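Local coordinates for protein amphiphysin (Drosophila melanogaster, PDB 1URU) that probably senses and binds curved membranes during endocytosis through its BAR domain, a coiled-coil module that pairs into a dimer, at residues A[60-71]-A[106-117]. Residues are numbered along the deposited sequence; the frame is centred on the assembly and turned at random.
Sequences FNNYIRCVRAAQ and WADFAHKLGDQV
Segments 60-71 of helix 35-84 and 106-117 of helix 92-156 run antiparallel, bringing Leu113 opposite Ile64, with 163° between their N-to-C directions and axes 10.2 Å apart at closest approach. Gln71 lies level with Trp106, Arg68 with Ala110 and Ile64 with Leu113, as expected of adjacent helices in the antiparallel three-helix coiled coil of a BAR domain. A wider pi-type turn at 113-117 interrupts the regular pattern of the second helix.

Leu113 is the knob; Phe60, Tyr63, Ile64 and Val67 form the hole. Leu113 CD1 lies 3.8 Å from Tyr63 CE2 and meets Val67 CG2 tip to tip, whereas its CD2 faces Phe60 CZ; the Ile64 and Leu113 side chains run past each other in opposite directions, Ile64 CD1 touching Leu113 CB. With CG anti to its backbone N (chi1 -173°), Phe60 reaches across so that its ring edge meets Leu113 O, CE2 to O 3.5 Å, while CZ touches Val117 CG1. The two methyls of Val67 divide the work: CG1 approaches Phe109 CE2 at 3.5 Å, while CG2, besides meeting Leu113, lies over the centre of the Tyr63 ring in its own helix. Tyr63 OH lies at the edge of the Phe109 ring, near its plane; its weak hydrogen bond goes instead to Glu215.

Helix 172-239 closes one flank, where Phe218 stacks on Phe109 and meets Trp106 edge-to-face, and Leu77 of the second subunit packs on Phe60 and Tyr63, so this core adjoins the dimer interface. No hydrogen bond joins the two segments.

At the Trp106 end the indole lies against the backbone of helix 35-84, with Ala70 CB 3.7 Å from Trp106 CH2. Gln71 supplies a CH-pi contact, its CA sitting over the six-membered ring 3.9 Å from the centroid, and its extended chain carries NE2 to within 3.7 Å of Ala107 CA.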
loop_
_atom_site.group_PDB
_atom_site.type_symbol
_atom_site.label_atom_id
_atom_site.label_comp_id
_atom_site.label_asym_id
_atom_site.label_seq_id
_atom_site.Cartn_x
_atom_site.Cartn_y
_atom_site.Cartn_z
ATOM N N PHE A 60 -3.455 -12.856 1.052
ATOM C CA PHE A 60 -2.047 -12.561 1.157
ATOM C C PHE A 60 -1.516 -12.100 -0.199
ATOM O O PHE A 60 -0.650 -11.248 -0.273
ATOM C CB PHE A 60 -1.250 -13.771 1.681
ATOM C CG PHE A 60 0.165 -13.444 1.949
ATOM C CD1 PHE A 60 0.492 -12.619 2.996
ATOM C CD2 PHE A 60 1.155 -13.847 1.090
ATOM C CE1 PHE A 60 1.814 -12.262 3.239
ATOM C CE2 PHE A 60 2.484 -13.487 1.311
ATOM C CZ PHE A 60 2.812 -12.688 2.383
ATOM N N ASN A 61 -2.034 -12.671 -1.275
ATOM C CA ASN A 61 -1.652 -12.230 -2.609
ATOM C C ASN A 61 -2.168 -10.817 -2.878
ATOM O O ASN A 61 -1.530 -10.038 -3.567
ATOM C CB ASN A 61 -2.124 -13.217 -3.696
ATOM C CG ASN A 61 -1.128 -14.348 -3.926
ATOM O OD1 ASN A 61 -1.502 -15.506 -4.050
ATOM N ND2 ASN A 61 0.144 -14.016 -3.982
ATOM N N ASN A 62 -3.318 -10.501 -2.308
ATOM C CA ASN A 62 -3.868 -9.162 -2.397
ATOM C C ASN A 62 -2.976 -8.192 -1.605
ATOM O O ASN A 62 -2.689 -7.110 -2.070
ATOM C CB ASN A 62 -5.321 -9.148 -1.907
ATOM C CG ASN A 62 -5.947 -7.774 -1.998
ATOM O OD1 ASN A 62 -6.012 -7.188 -3.081
ATOM N ND2 ASN A 62 -6.384 -7.238 -0.864
ATOM N N TYR A 63 -2.495 -8.634 -0.440
ATOM C CA TYR A 63 -1.612 -7.843 0.412
ATOM C C TYR A 63 -0.307 -7.541 -0.285
ATOM O O TYR A 63 0.171 -6.424 -0.243
ATOM C CB TYR A 63 -1.325 -8.597 1.685
ATOM C CG TYR A 63 -0.479 -7.868 2.693
ATOM C CD1 TYR A 63 -0.934 -6.703 3.290
ATOM C CD2 TYR A 63 0.764 -8.367 3.087
ATOM C CE1 TYR A 63 -0.178 -6.030 4.253
ATOM C CE2 TYR A 63 1.539 -7.699 4.051
ATOM C CZ TYR A 63 1.042 -6.535 4.634
ATOM O OH TYR A 63 1.761 -5.872 5.573
ATOM N N ILE A 64 0.258 -8.528 -0.954
ATOM C CA ILE A 64 1.548 -8.341 -1.596
ATOM C C ILE A 64 1.491 -7.255 -2.675
ATOM O O ILE A 64 2.311 -6.348 -2.683
ATOM C CB ILE A 64 2.029 -9.627 -2.251
ATOM C CG1 ILE A 64 2.159 -10.748 -1.223
ATOM C CG2 ILE A 64 3.332 -9.349 -3.027
ATOM C CD1 ILE A 64 3.559 -11.192 -0.973
ATOM N N ARG A 65 0.564 -7.354 -3.617
ATOM C CA ARG A 65 0.514 -6.311 -4.632
ATOM C C ARG A 65 0.100 -4.963 -4.024
ATOM O O ARG A 65 0.497 -3.921 -4.516
ATOM C CB ARG A 65 -0.337 -6.707 -5.859
ATOM C CG ARG A 65 -1.789 -6.873 -5.619
ATOM C CD ARG A 65 -2.697 -6.398 -6.775
ATOM N NE ARG A 65 -4.007 -6.078 -6.200
ATOM C CZ ARG A 65 -4.498 -4.866 -6.022
ATOM N NH1 ARG A 65 -3.846 -3.776 -6.445
ATOM N NH2 ARG A 65 -5.676 -4.746 -5.430
ATOM N N CYS A 66 -0.657 -4.963 -2.937
ATOM C CA CYS A 66 -0.965 -3.693 -2.313
ATOM C C CYS A 66 0.283 -3.074 -1.692
ATOM O O CYS A 66 0.455 -1.861 -1.731
ATOM C CB CYS A 66 -2.125 -3.815 -1.334
ATOM S SG CYS A 66 -3.693 -3.886 -2.241
ATOM N N VAL A 67 1.156 -3.929 -1.171
ATOM C CA VAL A 67 2.453 -3.553 -0.621
ATOM C C VAL A 67 3.391 -3.041 -1.725
ATOM O O VAL A 67 3.987 -1.970 -1.598
ATOM C CB VAL A 67 3.152 -4.785 0.069
ATOM C CG1 VAL A 67 4.570 -4.447 0.429
ATOM C CG2 VAL A 67 2.357 -5.298 1.304
ATOM N N ARG A 68 3.550 -3.849 -2.771
ATOM C CA ARG A 68 4.345 -3.523 -3.941
ATOM C C ARG A 68 3.982 -2.125 -4.425
ATOM O O ARG A 68 4.852 -1.274 -4.574
ATOM C CB ARG A 68 4.122 -4.556 -5.067
ATOM C CG ARG A 68 5.292 -5.520 -5.275
ATOM C CD ARG A 68 4.927 -6.935 -5.782
ATOM N NE ARG A 68 5.727 -7.957 -5.089
ATOM C CZ ARG A 68 5.946 -9.217 -5.514
ATOM N NH1 ARG A 68 5.429 -9.655 -6.662
ATOM N NH2 ARG A 68 6.707 -10.041 -4.785
ATOM N N ALA A 69 2.696 -1.883 -4.644
ATOM C CA ALA A 69 2.237 -0.565 -5.089
ATOM C C ALA A 69 2.573 0.547 -4.080
ATOM O O ALA A 69 2.835 1.690 -4.481
ATOM C CB ALA A 69 0.747 -0.589 -5.354
ATOM N N ALA A 70 2.563 0.216 -2.789
ATOM C CA ALA A 70 2.906 1.178 -1.741
ATOM C C ALA A 70 4.403 1.552 -1.771
ATOM O O ALA A 70 4.768 2.716 -1.597
ATOM C CB ALA A 70 2.507 0.629 -0.358
ATOM N N GLN A 71 5.243 0.530 -1.973
ATOM C CA GLN A 71 6.673 0.677 -2.191
ATOM C C GLN A 71 6.936 1.672 -3.326
ATOM O O GLN A 71 7.698 2.646 -3.171
ATOM C CB GLN A 71 7.254 -0.694 -2.542
ATOM C CG GLN A 71 8.718 -0.692 -3.019
ATOM C CD GLN A 71 9.216 -2.066 -3.437
ATOM O OE1 GLN A 71 8.425 -2.933 -3.793
ATOM N NE2 GLN A 71 10.529 -2.252 -3.409
ATOM N N TRP A 106 12.105 -1.438 2.001
ATOM C CA TRP A 106 10.879 -1.747 1.300
ATOM C C TRP A 106 11.118 -2.928 0.366
ATOM O O TRP A 106 10.224 -3.742 0.154
ATOM C CB TRP A 106 10.377 -0.551 0.487
ATOM C CG TRP A 106 9.423 0.411 1.210
ATOM C CD1 TRP A 106 9.748 1.608 1.807
ATOM C CD2 TRP A 106 8.005 0.259 1.376
ATOM N NE1 TRP A 106 8.621 2.200 2.318
ATOM C CE2 TRP A 106 7.537 1.400 2.074
ATOM C CE3 TRP A 106 7.074 -0.720 0.998
ATOM C CZ2 TRP A 106 6.182 1.590 2.397
ATOM C CZ3 TRP A 106 5.721 -0.530 1.323
ATOM C CH2 TRP A 106 5.292 0.617 2.013
ATOM N N ALA A 107 12.319 -3.040 -0.186
ATOM C CA ALA A 107 12.614 -4.162 -1.068
ATOM C C ALA A 107 12.895 -5.506 -0.353
ATOM O O ALA A 107 12.535 -6.542 -0.907
ATOM C CB ALA A 107 13.731 -3.810 -1.999
ATOM N N ASP A 108 13.533 -5.508 0.833
ATOM C CA ASP A 108 13.658 -6.744 1.624
ATOM C C ASP A 108 12.226 -7.204 1.902
ATOM O O ASP A 108 11.852 -8.320 1.541
ATOM C CB ASP A 108 14.389 -6.599 2.985
ATOM C CG ASP A 108 15.684 -5.809 2.905
ATOM O OD1 ASP A 108 16.260 -5.745 1.800
ATOM O OD2 ASP A 108 16.208 -5.215 3.905
ATOM N N PHE A 109 11.453 -6.316 2.536
ATOM C CA PHE A 109 10.065 -6.540 2.920
ATOM C C PHE A 109 9.314 -7.232 1.793
ATOM O O PHE A 109 8.807 -8.322 1.980
ATOM C CB PHE A 109 9.412 -5.204 3.315
ATOM C CG PHE A 109 7.996 -5.325 3.837
ATOM C CD1 PHE A 109 7.685 -6.188 4.880
ATOM C CD2 PHE A 109 6.969 -4.558 3.282
ATOM C CE1 PHE A 109 6.363 -6.294 5.357
ATOM C CE2 PHE A 109 5.666 -4.649 3.747
ATOM C CZ PHE A 109 5.356 -5.516 4.776
ATOM N N ALA A 110 9.302 -6.643 0.608
ATOM C CA ALA A 110 8.526 -7.201 -0.511
ATOM C C ALA A 110 9.107 -8.514 -1.069
ATOM O O ALA A 110 8.371 -9.316 -1.639
ATOM C CB ALA A 110 8.373 -6.166 -1.637
ATOM N N HIS A 111 10.420 -8.711 -0.921
ATOM C CA HIS A 111 11.108 -9.940 -1.350
ATOM C C HIS A 111 10.709 -11.036 -0.376
ATOM O O HIS A 111 10.204 -12.095 -0.776
ATOM C CB HIS A 111 12.648 -9.720 -1.411
ATOM C CG HIS A 111 13.483 -10.979 -1.477
ATOM N ND1 HIS A 111 13.691 -11.695 -2.643
ATOM C CD2 HIS A 111 14.213 -11.609 -0.523
ATOM C CE1 HIS A 111 14.490 -12.722 -2.395
ATOM N NE2 HIS A 111 14.817 -12.695 -1.115
ATOM N N LYS A 112 10.902 -10.746 0.905
ATOM C CA LYS A 112 10.595 -11.682 1.962
ATOM C C LYS A 112 9.114 -12.103 1.918
ATOM O O LYS A 112 8.807 -13.255 2.205
ATOM C CB LYS A 112 10.960 -11.086 3.317
ATOM C CG LYS A 112 12.454 -10.845 3.574
ATOM C CD LYS A 112 12.639 -10.354 5.007
ATOM C CE LYS A 112 14.072 -9.954 5.386
ATOM N NZ LYS A 112 14.075 -8.715 6.300
ATOM N N LEU A 113 8.205 -11.200 1.533
ATOM C CA LEU A 113 6.774 -11.532 1.497
ATOM C C LEU A 113 6.482 -12.482 0.335
ATOM O O LEU A 113 5.874 -13.524 0.524
ATOM C CB LEU A 113 5.875 -10.283 1.381
ATOM C CG LEU A 113 5.734 -9.296 2.537
ATOM C CD1 LEU A 113 4.827 -8.195 2.131
ATOM C CD2 LEU A 113 5.206 -9.942 3.783
ATOM N N GLY A 114 6.921 -12.120 -0.867
ATOM C CA GLY A 114 6.659 -12.914 -2.057
ATOM C C GLY A 114 7.509 -14.158 -2.239
ATOM O O GLY A 114 7.280 -14.919 -3.195
ATOM N N ASP A 115 8.474 -14.367 -1.343
ATOM C CA ASP A 115 9.401 -15.483 -1.439
ATOM C C ASP A 115 9.338 -16.342 -0.182
ATOM O O ASP A 115 8.726 -17.405 -0.199
ATOM C CB ASP A 115 10.829 -14.985 -1.694
ATOM C CG ASP A 115 11.841 -16.114 -1.788
ATOM O OD1 ASP A 115 13.018 -15.848 -2.122
ATOM O OD2 ASP A 115 11.555 -17.299 -1.553
ATOM N N GLN A 116 9.967 -15.884 0.902
ATOM C CA GLN A 116 9.994 -16.641 2.159
ATOM C C GLN A 116 8.583 -16.953 2.707
ATOM O O GLN A 116 8.343 -18.064 3.135
ATOM C CB GLN A 116 10.836 -15.914 3.223
ATOM C CG GLN A 116 12.342 -16.170 3.152
ATOM C CD GLN A 116 13.012 -15.549 1.913
ATOM O OE1 GLN A 116 13.060 -14.327 1.759
ATOM N NE2 GLN A 116 13.517 -16.400 1.027
ATOM N N VAL A 117 7.651 -15.997 2.667
ATOM C CA VAL A 117 6.323 -16.196 3.258
ATOM C C VAL A 117 5.388 -16.861 2.286
ATOM O O VAL A 117 4.643 -17.763 2.663
ATOM C CB VAL A 117 5.605 -14.889 3.680
ATOM C CG1 VAL A 117 4.341 -15.228 4.457
ATOM C CG2 VAL A 117 6.480 -13.992 4.514
#